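Local coordinates for D,D-dipeptidase/D,D-carboxypeptidase (Enterococcus faecalis, PDB 4MUQ), which hydrolyses D-Ala-D-Ala peptides as a zinc-dependent D,D-peptidase of vancomycin resistance, probably with carboxypeptidase as well as dipeptidase activity, at residues Asp133-Cys136 with Asp137-Arg140; Met47-Asp50 with Val51-Leu55; Glu188-Thr191 with Gln192-Lys195. One frame throughout, in Å; residues are numbered along the deposited sequence. Where two conformers were deposited one is given.

Contact 1: Asp133-Cys136 with Asp137-Arg140; sequences DGIC and DEFR
Asp133 meets Asp137 at the opening turn of helix 134-142: its carbonyl O receives a weak bond from Asp137 N at 3.3 Å, while the CB of Asp137 lies 3.6 Å from the backbone N of Asp133. Gly134, whose positive phi of 59° suits a glycine, turns the chain into the helix. Gly134 O accepts Glu138 N at 3.0 Å, and Asp137 N only weakly. Ile135 O binds Phe139 N, and the side chains of Ile135 and Glu138 cross at a slant, Ile135 CD1 4.1 Å from Glu138 OE1; Ile135 also touches Ile62 of helix 49-62 and Ile68 of strand 68-72. Cys136 O accepts Arg140 N at 3.0 Å. Within the second segment, Asp137 holds CG opposite its own backbone N (chi1 -154°), which sets the carboxylate beside the Arg140 guanidinium; Arg140 NH1 gives a salt-bridging hydrogen bond of 3.0 Å to the anti lone pair of Asp137 OD1, with the oxygen 15° out of the guanidinium plane. Arg140 is gripped further by Gln150 through NE, by the carbonyls of Phe130 and Pro166 through NH2, and by that of Pro131 through NH1. The aspartate, also bridged to Arg141, thus probably offsets the arginine's charge, while the many bonds fix the guanidinium in rotation and pin the helix to the loop before it and to strand 148-150.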
ATOM      1  N   ASP A 133      12.095  17.752  -2.701  1.00 21.10           N
ATOM      2  CA  ASP A 133      11.889  19.193  -2.681  1.00 23.47           C
ATOM      3  C   ASP A 133      10.574  19.545  -3.342  1.00 24.52           C
ATOM      4  O   ASP A 133       9.992  18.728  -4.056  1.00 23.64           O
ATOM      5  CB  ASP A 133      12.991  19.896  -3.465  1.00 27.52           C
ATOM      6  CG  ASP A 133      14.344  19.650  -2.889  1.00 48.96           C
ATOM      7  OD1 ASP A 133      14.564  20.103  -1.754  1.00 43.51           O
ATOM      8  OD2 ASP A 133      15.170  19.001  -3.565  1.00 29.38           O
ATOM      9  N   GLY A 134      10.111  20.764  -3.098  1.00 24.80           N
ATOM     10  CA  GLY A 134       8.972  21.311  -3.812  1.00 25.37           C
ATOM     11  C   GLY A 134       7.698  20.501  -3.680  1.00 23.64           C
ATOM     12  O   GLY A 134       7.451  19.860  -2.654  1.00 22.30           O
ATOM     13  N   ILE A 135       6.901  20.530  -4.742  1.00 24.79           N
ATOM     14  CA  ILE A 135       5.575  19.927  -4.748  1.00 22.84           C
ATOM     15  C   ILE A 135       5.608  18.421  -4.497  1.00 22.49           C
ATOM     16  O   ILE A 135       4.721  17.883  -3.837  1.00 19.79           O
ATOM     17  CB  ILE A 135       4.808  20.268  -6.061  1.00 24.01           C
ATOM     18  CG1 ILE A 135       3.332  19.887  -5.941  1.00 26.55           C
ATOM     19  CG2 ILE A 135       5.462  19.612  -7.275  1.00 30.40           C
ATOM     20  CD1 ILE A 135       2.594  20.664  -4.863  1.00 28.83           C
ATOM     21  N   CYS A 136       6.631  17.738  -5.008  1.00 20.37           N
ATOM     22  CA  CYS A 136       6.734  16.297  -4.812  1.00 18.27           C
ATOM     23  C   CYS A 136       6.927  15.964  -3.341  1.00 17.24           C
ATOM     24  O   CYS A 136       6.380  14.981  -2.838  1.00 17.85           O
ATOM     25  CB  CYS A 136       7.873  15.698  -5.635  1.00 20.18           C
ATOM     26  SG  CYS A 136       7.630  15.833  -7.408  1.00 22.24           S
ATOM     27  N   ASP A 137       7.698  16.794  -2.645  1.00 19.39           N
ATOM     28  CA  ASP A 137       7.901  16.572  -1.219  1.00 21.02           C
ATOM     29  C   ASP A 137       6.677  16.979  -0.400  1.00 17.68           C
ATOM     30  O   ASP A 137       6.416  16.395   0.655  1.00 20.56           O
ATOM     31  CB  ASP A 137       9.140  17.290  -0.698  1.00 22.71           C
ATOM     32  CG  ASP A 137       9.711  16.614   0.529  1.00 22.75           C
ATOM     33  OD1 ASP A 137       9.879  15.377   0.495  1.00 20.93           O
ATOM     34  OD2 ASP A 137       9.960  17.308   1.535  1.00 29.45           O
ATOM     35  N   GLU A 138       5.924  17.960  -0.884  1.00 19.17           N
ATOM     36  CA  GLU A 138       4.638  18.279  -0.271  1.00 21.21           C
ATOM     37  C   GLU A 138       3.712  17.071  -0.340  1.00 20.13           C
ATOM     38  O   GLU A 138       3.036  16.736   0.637  1.00 19.81           O
ATOM     39  CB  GLU A 138       3.977  19.472  -0.963  1.00 22.13           C
ATOM     40  CG  GLU A 138       4.601  20.818  -0.633  1.00 25.87           C
ATOM     41  CD  GLU A 138       3.720  21.981  -1.061  1.00 32.21           C
ATOM     42  OE1 GLU A 138       4.214  22.862  -1.795  1.00 49.61           O
ATOM     43  OE2 GLU A 138       2.535  22.019  -0.662  1.00 41.79           O
ATOM     44  N   PHE A 139       3.688  16.396  -1.484  1.00 17.25           N
ATOM     45  CA  PHE A 139       2.929  15.162  -1.589  1.00 16.11           C
ATOM     46  C   PHE A 139       3.422  14.135  -0.572  1.00 15.81           C
ATOM     47  O   PHE A 139       2.628  13.507   0.148  1.00 15.62           O
ATOM     48  CB  PHE A 139       3.005  14.558  -3.001  1.00 17.40           C
ATOM     49  CG  PHE A 139       2.245  13.265  -3.125  1.00 16.15           C
ATOM     50  CD1 PHE A 139       0.927  13.265  -3.564  1.00 18.51           C
ATOM     51  CD2 PHE A 139       2.830  12.060  -2.769  1.00 14.07           C
ATOM     52  CE1 PHE A 139       0.204  12.079  -3.649  1.00 17.93           C
ATOM     53  CE2 PHE A 139       2.115  10.869  -2.833  1.00 13.31           C
ATOM     54  CZ  PHE A 139       0.799  10.883  -3.286  1.00 16.48           C
ATOM     55  N   ARG A 140       4.736  13.928  -0.555  1.00 14.94           N
ATOM     56  CA  ARG A 140       5.334  12.891   0.268  1.00 15.62           C
ATOM     57  C   ARG A 140       5.027  13.130   1.739  1.00 17.24           C
ATOM     58  O   ARG A 140       4.735  12.183   2.478  1.00 19.75           O
ATOM     59  CB  ARG A 140       6.844  12.826   0.005  1.00 16.33           C
ATOM     60  CG  ARG A 140       7.586  11.775   0.793  1.00 17.18           C
ATOM     61  CD  ARG A 140       9.073  11.894   0.524  1.00 17.07           C
ATOM     62  NE  ARG A 140       9.461  11.360  -0.785  1.00 14.36           N
ATOM     63  CZ  ARG A 140       9.804  12.115  -1.830  1.00 15.18           C
ATOM     64  NH1 ARG A 140       9.777  13.435  -1.755  1.00 16.96           N
ATOM     65  NH2 ARG A 140      10.170  11.544  -2.970  1.00 15.14           N
TER

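Contact 2: Met47-Asp50 with Val51-Leu55; sequences MKRD and VANVL
The backbone passes from the end of strand 45-48 straight into helix 49-62, and three i to i+4 bonds mark the first turn: Ala52 N to Lys48 O (2.9 Å), Asn53 N to Arg49 O and Val54 N to Asp50 O. Val51 is the residue on which the apolar side chains converge. In the conformer described, one of two for this methionine, Met47 CE lies 3.6 Å from Val51 CG1; Val51 CG2 lies 3.9 Å from CB of Lys48. In that same conformer the thioether chain of Met47 is bent at both chi2 (-65°) and chi3 (-72°), a curl that brings CE round to the valine, the two side chains crossing at a slant. Met47 CB also faces Ala52 CB at 4.3 Å. Lys48 occupies the N-cap position, and its NZ is hydrogen-bonded to the carbonyl O of Lys33. This is a strand-to-helix junction in the Hedgehog/DD-peptidase fold: strand 45-48 pairs with strand 35-39, and the face of the helix bearing Val51 and Val54 rests on Phe148 and Tyr171 of the sheet that also carries zinc ligands Asp115 and His168. On the exposed side Arg49 and Asn53 run side by side, Arg49 CG 4.1 Å from ND2 of Asn53, their guanidinium and amide planes 57° apart. A water joins Asp50 to Asn53: it donates to OD1 of Asp50 at 2.6 Å and accepts from ND2 of Asn53 at 2.8 Å, bridging carboxylate and amide whose nearest atoms, OD1 and ND2, are 4.3 Å apart.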
ATOM      1  N   MET A  47      -6.139   2.382 -10.910  1.00 10.91           N
ATOM      2  CA  MET A  47      -5.918   2.120  -9.488  0.59 10.83           C
ATOM      3  C   MET A  47      -7.217   1.598  -8.906  1.00 11.82           C
ATOM      4  O   MET A  47      -8.280   1.785  -9.496  1.00 12.55           O
ATOM      5  CB  MET A  47      -5.547   3.402  -8.735  0.59 11.56           C
ATOM      6  CG  MET A  47      -4.215   4.015  -9.119  0.59  9.99           C
ATOM      7  SD  MET A  47      -2.814   2.987  -8.708  0.59 10.74           S
ATOM      8  CE  MET A  47      -2.783   3.149  -6.920  0.59  9.74           C
ATOM      9  N   LYS A  48      -7.146   0.975  -7.736  1.00 12.19           N
ATOM     10  CA  LYS A  48      -8.386   0.658  -7.039  1.00 13.76           C
ATOM     11  C   LYS A  48      -9.153   1.963  -6.799  1.00 15.28           C
ATOM     12  O   LYS A  48      -8.545   3.009  -6.494  1.00 13.15           O
ATOM     13  CB  LYS A  48      -8.120  -0.055  -5.711  1.00 14.67           C
ATOM     14  CG  LYS A  48      -7.636  -1.499  -5.858  1.00 22.22           C
ATOM     15  CD  LYS A  48      -7.774  -2.268  -4.551  1.00 38.38           C
ATOM     16  CE  LYS A  48      -9.235  -2.414  -4.138  1.00 37.83           C
ATOM     17  NZ  LYS A  48      -9.959  -3.438  -4.955  1.00 38.75           N
ATOM     18  N   ARG A  49     -10.476   1.900  -6.947  1.00 18.06           N
ATOM     19  CA  ARG A  49     -11.336   3.079  -6.911  1.00 18.08           C
ATOM     20  C   ARG A  49     -11.118   3.953  -5.676  1.00 16.47           C
ATOM     21  O   ARG A  49     -10.946   5.171  -5.792  1.00 20.11           O
ATOM     22  CB  ARG A  49     -12.809   2.666  -7.003  1.00 20.80           C
ATOM     23  CG  ARG A  49     -13.797   3.838  -6.973  1.00 25.05           C
ATOM     24  CD  ARG A  49     -15.249   3.367  -7.061  1.00 32.03           C
ATOM     25  NE  ARG A  49     -15.672   3.103  -8.437  1.00 49.35           N
ATOM     26  CZ  ARG A  49     -15.769   1.891  -8.981  1.00 46.80           C
ATOM     27  NH1 ARG A  49     -15.476   0.810  -8.266  1.00 41.32           N
ATOM     28  NH2 ARG A  49     -16.166   1.760 -10.243  1.00 44.06           N
ATOM     29  N   ASP A  50     -11.127   3.349  -4.494  1.00 21.85           N
ATOM     30  CA  ASP A  50     -10.976   4.139  -3.276  1.00 22.93           C
ATOM     31  C   ASP A  50      -9.590   4.777  -3.190  1.00 17.58           C
ATOM     32  O   ASP A  50      -9.442   5.889  -2.681  1.00 20.78           O
ATOM     33  CB  ASP A  50     -11.312   3.305  -2.035  1.00 24.28           C
ATOM     34  CG  ASP A  50     -12.766   2.858  -2.013  1.00 38.12           C
ATOM     35  OD1 ASP A  50     -13.619   3.570  -2.591  1.00 38.64           O
ATOM     36  OD2 ASP A  50     -13.051   1.792  -1.427  1.00 52.71           O
ATOM     37  N   VAL A  51      -8.588   4.095  -3.733  1.00 15.69           N
ATOM     38  CA  VAL A  51      -7.226   4.618  -3.777  1.00 14.08           C
ATOM     39  C   VAL A  51      -7.100   5.813  -4.753  1.00 17.05           C
ATOM     40  O   VAL A  51      -6.442   6.821  -4.455  1.00 15.88           O
ATOM     41  CB  VAL A  51      -6.222   3.507  -4.134  1.00 16.82           C
ATOM     42  CG1 VAL A  51      -4.816   4.035  -4.081  1.00 20.15           C
ATOM     43  CG2 VAL A  51      -6.372   2.328  -3.169  1.00 18.74           C
ATOM     44  N   ALA A  52      -7.724   5.701  -5.924  1.00 13.69           N
ATOM     45  CA  ALA A  52      -7.777   6.813  -6.873  1.00 14.81           C
ATOM     46  C   ALA A  52      -8.434   8.020  -6.214  1.00 15.39           C
ATOM     47  O   ALA A  52      -7.986   9.154  -6.380  1.00 13.97           O
ATOM     48  CB  ALA A  52      -8.537   6.404  -8.128  1.00 14.50           C
ATOM     49  N   ASN A  53      -9.487   7.784  -5.441  1.00 14.00           N
ATOM     50  CA  ASN A  53     -10.150   8.889  -4.770  1.00 14.15           C
ATOM     51  C   ASN A  53      -9.241   9.574  -3.756  1.00 14.80           C
ATOM     52  O   ASN A  53      -9.219  10.802  -3.672  1.00 15.95           O
ATOM     53  CB  ASN A  53     -11.467   8.433  -4.143  1.00 14.62           C
ATOM     54  CG  ASN A  53     -12.507   8.082  -5.190  1.00 26.92           C
ATOM     55  OD1 ASN A  53     -12.415   8.523  -6.338  1.00 24.65           O
ATOM     56  ND2 ASN A  53     -13.499   7.284  -4.805  1.00 28.49           N
ATOM     57  N   VAL A  54      -8.472   8.786  -3.009  1.00 14.46           N
ATOM     58  CA  VAL A  54      -7.562   9.348  -2.025  1.00 15.06           C
ATOM     59  C   VAL A  54      -6.460  10.168  -2.699  1.00 15.27           C
ATOM     60  O   VAL A  54      -6.098  11.255  -2.232  1.00 14.56           O
ATOM     61  CB  VAL A  54      -6.962   8.230  -1.146  1.00 15.83           C
ATOM     62  CG1 VAL A  54      -5.761   8.732  -0.372  1.00 26.81           C
ATOM     63  CG2 VAL A  54      -8.022   7.690  -0.193  1.00 18.90           C
ATOM     64  N   LEU A  55      -5.949   9.655  -3.818  1.00 14.57           N
ATOM     65  CA  LEU A  55      -4.911  10.356  -4.556  1.00 15.40           C
ATOM     66  C   LEU A  55      -5.423  11.732  -4.967  1.00 15.47           C
ATOM     67  O   LEU A  55      -4.725  12.729  -4.804  1.00 15.93           O
ATOM     68  CB  LEU A  55      -4.508   9.554  -5.795  1.00 15.79           C
ATOM     69  CG  LEU A  55      -3.168   9.938  -6.414  1.00 28.16           C
ATOM     70  CD1 LEU A  55      -2.041   9.641  -5.432  1.00 27.38           C
ATOM     71  CD2 LEU A  55      -2.963   9.198  -7.732  1.00 28.97           C
TER
HETATM   72  O   HOH W   1     -13.675   6.132  -2.269  1.00 35.46           O

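Contact 3: Glu188-Thr191 with Gln192-Lys195; sequences EEYT and QFIK
Tyr190 meets both Phe193 and Ile194 in a contact that takes up almost all of the short helix 187-194, which leads to the C-terminal strands. The main chain is bonded in the alpha pattern: Gln192 N to Glu188 O at 3.3 Å, Phe193 N to Glu189 O at 2.8 Å, and Ile194 N to Tyr190 O at 3.0 Å. Beyond them Lys195 N is bonded to Gln192 O. The side chains of Tyr190 and Phe193 meet at a slant, Phe193 CD2 lying 4.0 Å from both Tyr190 CD1 and Tyr190 CE1, an apolar contact and not a defined stack. Tyr190 holds CG opposite its own backbone N (chi1 -173°), and in this position its side chain runs alongside that of Ile194, pointing the same way, with Ile194 CD1 4.1 Å from Tyr190 OH. That hydroxyl is hydrogen-bonded to ND1 of His176. Next to this pair, Lys195 CG lies 3.5 Å from Thr191 O. Charged ends at both ends of the contact are held by salt bridges, Glu188 with Arg151 and Lys195 with Asp243. Tyr190 packs against Ile179 and Met180 of helix 176-183, and with Ile194 against Ile215 of strand 213-219, wedging the helix between the preceding helix and the C-terminal sheet.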
ATOM      1  N   GLU A 188       7.095  -3.993   5.972  1.00 10.18           N
ATOM      2  CA  GLU A 188       7.605  -5.210   6.620  1.00 10.67           C
ATOM      3  C   GLU A 188       7.599  -5.062   8.140  1.00 11.54           C
ATOM      4  O   GLU A 188       7.122  -5.944   8.863  1.00 12.90           O
ATOM      5  CB  GLU A 188       9.033  -5.511   6.153  1.00 11.32           C
ATOM      6  CG  GLU A 188       9.135  -6.148   4.754  1.00 10.56           C
ATOM      7  CD  GLU A 188       8.943  -5.176   3.593  1.00 11.65           C
ATOM      8  OE1 GLU A 188       8.929  -3.944   3.807  1.00 11.38           O
ATOM      9  OE2 GLU A 188       8.798  -5.671   2.450  1.00 11.07           O
ATOM     10  N   GLU A 189       8.135  -3.947   8.623  1.00 11.53           N
ATOM     11  CA  GLU A 189       8.188  -3.709  10.054  1.00 11.94           C
ATOM     12  C   GLU A 189       6.796  -3.587  10.663  1.00 13.54           C
ATOM     13  O   GLU A 189       6.547  -4.144  11.730  1.00 13.30           O
ATOM     14  CB  GLU A 189       9.032  -2.471  10.349  1.00 14.16           C
ATOM     15  CG  GLU A 189      10.525  -2.696  10.174  1.00 17.50           C
ATOM     16  CD  GLU A 189      11.288  -1.399  10.041  1.00 18.04           C
ATOM     17  OE1 GLU A 189      11.093  -0.713   9.017  1.00 16.15           O
ATOM     18  OE2 GLU A 189      12.075  -1.067  10.958  1.00 23.01           O
ATOM     19  N   TYR A 190       5.899  -2.874   9.986  1.00 12.15           N
ATOM     20  CA  TYR A 190       4.540  -2.700  10.490  1.00 12.16           C
ATOM     21  C   TYR A 190       3.806  -4.043  10.570  1.00 12.47           C
ATOM     22  O   TYR A 190       3.055  -4.298  11.513  1.00 12.65           O
ATOM     23  CB  TYR A 190       3.758  -1.706   9.629  1.00 11.73           C
ATOM     24  CG  TYR A 190       2.402  -1.365  10.205  1.00 10.70           C
ATOM     25  CD1 TYR A 190       2.292  -0.748  11.438  1.00 13.08           C
ATOM     26  CD2 TYR A 190       1.228  -1.662   9.511  1.00 11.45           C
ATOM     27  CE1 TYR A 190       1.054  -0.440  11.981  1.00 14.61           C
ATOM     28  CE2 TYR A 190      -0.020  -1.344  10.045  1.00 12.01           C
ATOM     29  CZ  TYR A 190      -0.092  -0.734  11.281  1.00 13.36           C
ATOM     30  OH  TYR A 190      -1.310  -0.401  11.838  1.00 15.89           O
ATOM     31  N   THR A 191       4.041  -4.900   9.585  1.00 11.85           N
ATOM     32  CA  THR A 191       3.387  -6.208   9.548  1.00 10.98           C
ATOM     33  C   THR A 191       3.774  -7.040  10.779  1.00 11.80           C
ATOM     34  O   THR A 191       2.928  -7.712  11.389  1.00 13.78           O
ATOM     35  CB  THR A 191       3.732  -6.931   8.230  1.00  9.57           C
ATOM     36  OG1 THR A 191       3.334  -6.108   7.126  1.00 11.25           O
ATOM     37  CG2 THR A 191       2.997  -8.250   8.099  1.00 12.49           C
ATOM     38  N   GLN A 192       5.049  -6.992  11.158  1.00 11.78           N
ATOM     39  CA  GLN A 192       5.480  -7.644  12.392  1.00 13.13           C
ATOM     40  C   GLN A 192       4.970  -6.927  13.651  1.00 14.79           C
ATOM     41  O   GLN A 192       4.465  -7.556  14.571  1.00 16.12           O
ATOM     42  CB  GLN A 192       7.006  -7.791  12.435  1.00 14.41           C
ATOM     43  CG  GLN A 192       7.536  -8.452  13.718  1.00 15.54           C
ATOM     44  CD  GLN A 192       7.099  -9.899  13.853  1.00 16.70           C
ATOM     45  OE1 GLN A 192       7.183 -10.679  12.893  1.00 18.06           O
ATOM     46  NE2 GLN A 192       6.636 -10.270  15.040  1.00 17.97           N
ATOM     47  N   PHE A 193       5.083  -5.603  13.649  1.00 15.41           N
ATOM     48  CA  PHE A 193       4.738  -4.779  14.806  1.00 16.07           C
ATOM     49  C   PHE A 193       3.321  -5.051  15.292  1.00 15.78           C
ATOM     50  O   PHE A 193       3.090  -5.265  16.482  1.00 17.55           O
ATOM     51  CB  PHE A 193       4.876  -3.307  14.403  1.00 16.64           C
ATOM     52  CG  PHE A 193       4.307  -2.326  15.406  1.00 15.19           C
ATOM     53  CD1 PHE A 193       5.049  -1.912  16.497  1.00 19.70           C
ATOM     54  CD2 PHE A 193       3.058  -1.748  15.189  1.00 17.20           C
ATOM     55  CE1 PHE A 193       4.530  -0.988  17.395  1.00 22.85           C
ATOM     56  CE2 PHE A 193       2.541  -0.824  16.070  1.00 23.52           C
ATOM     57  CZ  PHE A 193       3.276  -0.445  17.171  1.00 21.85           C
ATOM     58  N   ILE A 194       2.370  -5.045  14.362  1.00 16.55           N
ATOM     59  CA  ILE A 194       0.970  -5.156  14.754  1.00 16.88           C
ATOM     60  C   ILE A 194       0.608  -6.524  15.356  1.00 19.17           C
ATOM     61  O   ILE A 194      -0.366  -6.644  16.101  1.00 18.67           O
ATOM     62  CB  ILE A 194       0.019  -4.766  13.599  1.00 20.41           C
ATOM     63  CG1 ILE A 194      -1.338  -4.333  14.156  1.00 24.54           C
ATOM     64  CG2 ILE A 194      -0.112  -5.899  12.604  1.00 20.71           C
ATOM     65  CD1 ILE A 194      -1.265  -3.069  14.991  1.00 26.59           C
ATOM     66  N   LYS A 195       1.408  -7.549  15.072  1.00 16.38           N
ATOM     67  CA  LYS A 195       1.142  -8.869  15.643  1.00 19.67           C
ATOM     68  C   LYS A 195       1.334  -8.898  17.161  1.00 22.39           C
ATOM     69  O   LYS A 195       0.927  -9.846  17.816  1.00 21.87           O
ATOM     70  CB  LYS A 195       1.976  -9.948  14.935  1.00 24.37           C
ATOM     71  CG  LYS A 195       1.596 -10.132  13.456  1.00 18.94           C
ATOM     72  CD  LYS A 195       2.536 -11.061  12.705  1.00 33.46           C
ATOM     73  CE  LYS A 195       2.428 -12.483  13.189  1.00 43.95           C
ATOM     74  NZ  LYS A 195       3.274 -13.397  12.372  1.00 37.37           N
TER

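From the N terminus, contact 2 comes first, at the passage from strand 45-48 into helix 49-62; contact 1 follows at the start of helix 134-142, and contact 3 along helix 187-194. Each joins adjoining segments and closes no more than a helical turn, and they stand in series, none nested or crossing. Contacts 1 and 2 touch, Phe139 CE1 packing on Leu55 CD1 at 3.8 Å, which brings the two helices together beside the sheet of strands 68-72, 113-118, 168-171 and 148-150. Contact 3 lies about 15 Å from both by nearest atoms and joins helix 176-183 to the separate C-terminal sheet.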